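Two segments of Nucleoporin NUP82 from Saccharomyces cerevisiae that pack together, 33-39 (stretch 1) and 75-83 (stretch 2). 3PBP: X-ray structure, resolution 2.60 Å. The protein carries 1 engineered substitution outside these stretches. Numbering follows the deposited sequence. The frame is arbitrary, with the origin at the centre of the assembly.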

# COMPACT_ATOMS: atom_id res chain seq x y z
N THR A 33 -7.35 -23.41 -15.94
CA THR A 33 -7.21 -24.15 -17.18
C THR A 33 -5.76 -24.36 -17.60
O THR A 33 -5.44 -25.37 -18.18
CB THR A 33 -8.06 -23.43 -18.28
OG1 THR A 33 -8.95 -24.37 -18.88
CG2 THR A 33 -7.18 -22.77 -19.36
N ARG A 34 -4.88 -23.41 -17.29
CA ARG A 34 -3.46 -23.54 -17.67
C ARG A 34 -2.61 -23.67 -16.42
O ARG A 34 -2.79 -22.91 -15.48
CB ARG A 34 -2.95 -22.31 -18.42
CG ARG A 34 -3.77 -21.80 -19.59
CD ARG A 34 -3.55 -20.31 -19.64
NE ARG A 34 -2.82 -19.85 -20.82
CZ ARG A 34 -2.19 -18.69 -20.88
NH1 ARG A 34 -2.17 -17.88 -19.83
NH2 ARG A 34 -1.61 -18.31 -22.01
N ILE A 35 -1.67 -24.61 -16.42
CA ILE A 35 -0.80 -24.84 -15.27
C ILE A 35 0.66 -24.49 -15.54
O ILE A 35 1.18 -24.81 -16.61
CB ILE A 35 -0.86 -26.32 -14.84
CG1 ILE A 35 -2.27 -26.67 -14.37
CG2 ILE A 35 0.15 -26.59 -13.73
CD1 ILE A 35 -2.48 -28.16 -14.21
N VAL A 36 1.30 -23.82 -14.58
CA VAL A 36 2.72 -23.49 -14.68
C VAL A 36 3.37 -24.13 -13.46
O VAL A 36 2.90 -23.98 -12.33
CB VAL A 36 2.99 -21.95 -14.70
CG1 VAL A 36 4.50 -21.69 -14.71
CG2 VAL A 36 2.40 -21.33 -15.94
N PHE A 37 4.46 -24.85 -13.70
CA PHE A 37 5.17 -25.58 -12.66
C PHE A 37 6.66 -25.30 -12.71
O PHE A 37 7.30 -25.52 -13.74
CB PHE A 37 4.90 -27.07 -12.90
CG PHE A 37 5.41 -27.98 -11.82
CD1 PHE A 37 4.82 -27.98 -10.56
CD2 PHE A 37 6.44 -28.87 -12.08
CE1 PHE A 37 5.25 -28.88 -9.58
CE2 PHE A 37 6.87 -29.76 -11.11
CZ PHE A 37 6.27 -29.77 -9.85
N ILE A 38 7.23 -24.81 -11.62
CA ILE A 38 8.67 -24.52 -11.58
C ILE A 38 9.42 -25.52 -10.68
O ILE A 38 9.04 -25.76 -9.53
CB ILE A 38 8.97 -23.09 -11.08
CG1 ILE A 38 8.37 -22.08 -12.05
CG2 ILE A 38 10.47 -22.87 -10.99
CD1 ILE A 38 8.73 -20.66 -11.73
N GLN A 39 10.49 -26.10 -11.22
CA GLN A 39 11.28 -27.10 -10.50
C GLN A 39 12.64 -27.30 -11.18
O GLN A 39 12.72 -27.50 -12.40
CB GLN A 39 10.48 -28.40 -10.47
CG GLN A 39 11.25 -29.67 -10.24
CD GLN A 39 10.32 -30.87 -10.25
OE1 GLN A 39 9.51 -31.06 -9.32
NE2 GLN A 39 10.41 -31.67 -11.31
N THR A 75 -1.74 -12.55 -13.10
CA THR A 75 -3.02 -13.24 -13.16
C THR A 75 -3.31 -13.80 -14.54
O THR A 75 -3.91 -14.86 -14.67
CB THR A 75 -4.16 -12.30 -12.74
OG1 THR A 75 -4.01 -11.98 -11.36
CG2 THR A 75 -5.51 -12.95 -12.95
N SER A 76 -2.88 -13.07 -15.58
CA SER A 76 -3.07 -13.52 -16.96
C SER A 76 -2.30 -14.81 -17.18
O SER A 76 -2.59 -15.56 -18.10
CB SER A 76 -2.52 -12.48 -17.92
OG SER A 76 -1.11 -12.49 -17.87
N GLY A 77 -1.29 -15.05 -16.35
CA GLY A 77 -0.48 -16.25 -16.47
C GLY A 77 0.58 -16.17 -17.55
O GLY A 77 1.19 -17.18 -17.89
N ASP A 78 0.81 -14.98 -18.09
CA ASP A 78 1.80 -14.85 -19.15
C ASP A 78 3.19 -14.51 -18.65
O ASP A 78 4.19 -14.73 -19.33
CB ASP A 78 1.31 -13.80 -20.15
CG ASP A 78 -0.04 -14.16 -20.75
OD1 ASP A 78 -0.32 -15.36 -20.96
OD2 ASP A 78 -0.83 -13.22 -21.02
N LEU A 79 3.27 -13.98 -17.43
CA LEU A 79 4.55 -13.62 -16.87
C LEU A 79 4.80 -14.14 -15.45
O LEU A 79 3.87 -14.29 -14.63
CB LEU A 79 4.70 -12.10 -16.85
CG LEU A 79 4.64 -11.34 -18.16
CD1 LEU A 79 5.00 -9.88 -17.88
CD2 LEU A 79 5.60 -11.97 -19.14
N LEU A 80 6.08 -14.40 -15.17
CA LEU A 80 6.54 -14.84 -13.86
C LEU A 80 7.55 -13.80 -13.39
O LEU A 80 8.28 -13.20 -14.19
CB LEU A 80 7.22 -16.20 -13.95
CG LEU A 80 6.30 -17.39 -14.21
CD1 LEU A 80 7.17 -18.64 -14.29
CD2 LEU A 80 5.25 -17.53 -13.10
N CYS A 81 7.57 -13.56 -12.09
CA CYS A 81 8.49 -12.61 -11.51
C CYS A 81 9.22 -13.33 -10.39
O CYS A 81 8.60 -13.73 -9.40
CB CYS A 81 7.76 -11.40 -10.97
SG CYS A 81 8.89 -10.13 -10.37
N LEU A 82 10.52 -13.52 -10.56
CA LEU A 82 11.34 -14.20 -9.56
C LEU A 82 12.25 -13.14 -8.93
O LEU A 82 12.95 -12.40 -9.65
CB LEU A 82 12.15 -15.32 -10.21
CG LEU A 82 11.32 -16.23 -11.13
CD1 LEU A 82 11.25 -15.58 -12.50
CD2 LEU A 82 11.91 -17.62 -11.24
N PHE A 83 12.24 -13.07 -7.60
CA PHE A 83 13.05 -12.07 -6.92
C PHE A 83 13.47 -12.43 -5.50
O PHE A 83 12.92 -13.32 -4.87
CB PHE A 83 12.28 -10.74 -6.85
CG PHE A 83 11.04 -10.80 -5.98
CD1 PHE A 83 9.85 -11.33 -6.48
CD2 PHE A 83 11.08 -10.37 -4.66
CE1 PHE A 83 8.70 -11.42 -5.66
CE2 PHE A 83 9.94 -10.45 -3.84
CZ PHE A 83 8.75 -10.98 -4.34

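A strand shows its neighbours two faces, because successive side chains alternate from one side to the other, and a contact between strands that pack face to face is therefore made by every second residue. These two segments of NUP82 are a compact example. The strand running from R34 meets a loop and the strand 79-83 that follows it. The two strand axes come no closer than 10.6 Å and their N-to-C directions differ by 27°, so the strands run roughly the same way. That spacing is too wide for backbone hydrogen bonding between them. Between the strands the contact is made by side chains, while the loop also offers backbone; the two stretches together bury 266 Å².

T33 lies out of reach, and the contact begins at R34. Its CA-to-CB bond points toward the second stretch, and its long side chain brings the guanidinium to the turn ahead of strand 79-83. There it forms a salt bridge with D78. Both terminal nitrogens donate to one oxygen, R34 NH1 at 3.3 Å and R34 NH2 at 3.4 Å from D78 OD1; each hydrogen bond is weak, but opposite charges reinforce the pair. D78 starts with its CA-to-CB bond directed away, yet the end of its side chain comes nearer and supplies the carboxylate. The carbonyl of S76 also lies near the guanidinium plane, with S76 O 2.9 Å from R34 NH1.

G77 has a positive phi of 80°, which by itself favours glycine, and an ideal CB there would sit a tight 3.2 Å from R34 NH1. Within the turn, D78 N donates a hydrogen bond to S76 OG at 3.2 Å, tying together two of the residues that meet the arginine at its edge.

I35 takes no part, and with V36 the chemistry changes from charged to apolar. V36 points toward the partner and places CG1 4.1 Å from L80 CD1. F37 then points away, keeping the alternation, before I38 turns toward the second strand again. Its CD1 packs 3.6 Å from L80 CD1 and 4.4 Å from L82 CD2, so the isoleucine bridges two leucines on the same face of their strand, with C81 between them out of reach. L80 in turn touches both V36 and I38. These branched hydrocarbons offer no directional bonds; they gain by close packing and exclusion of water. Q39 is beyond reach of the partner, and its OE1 is hydrogen-bonded elsewhere in the structure.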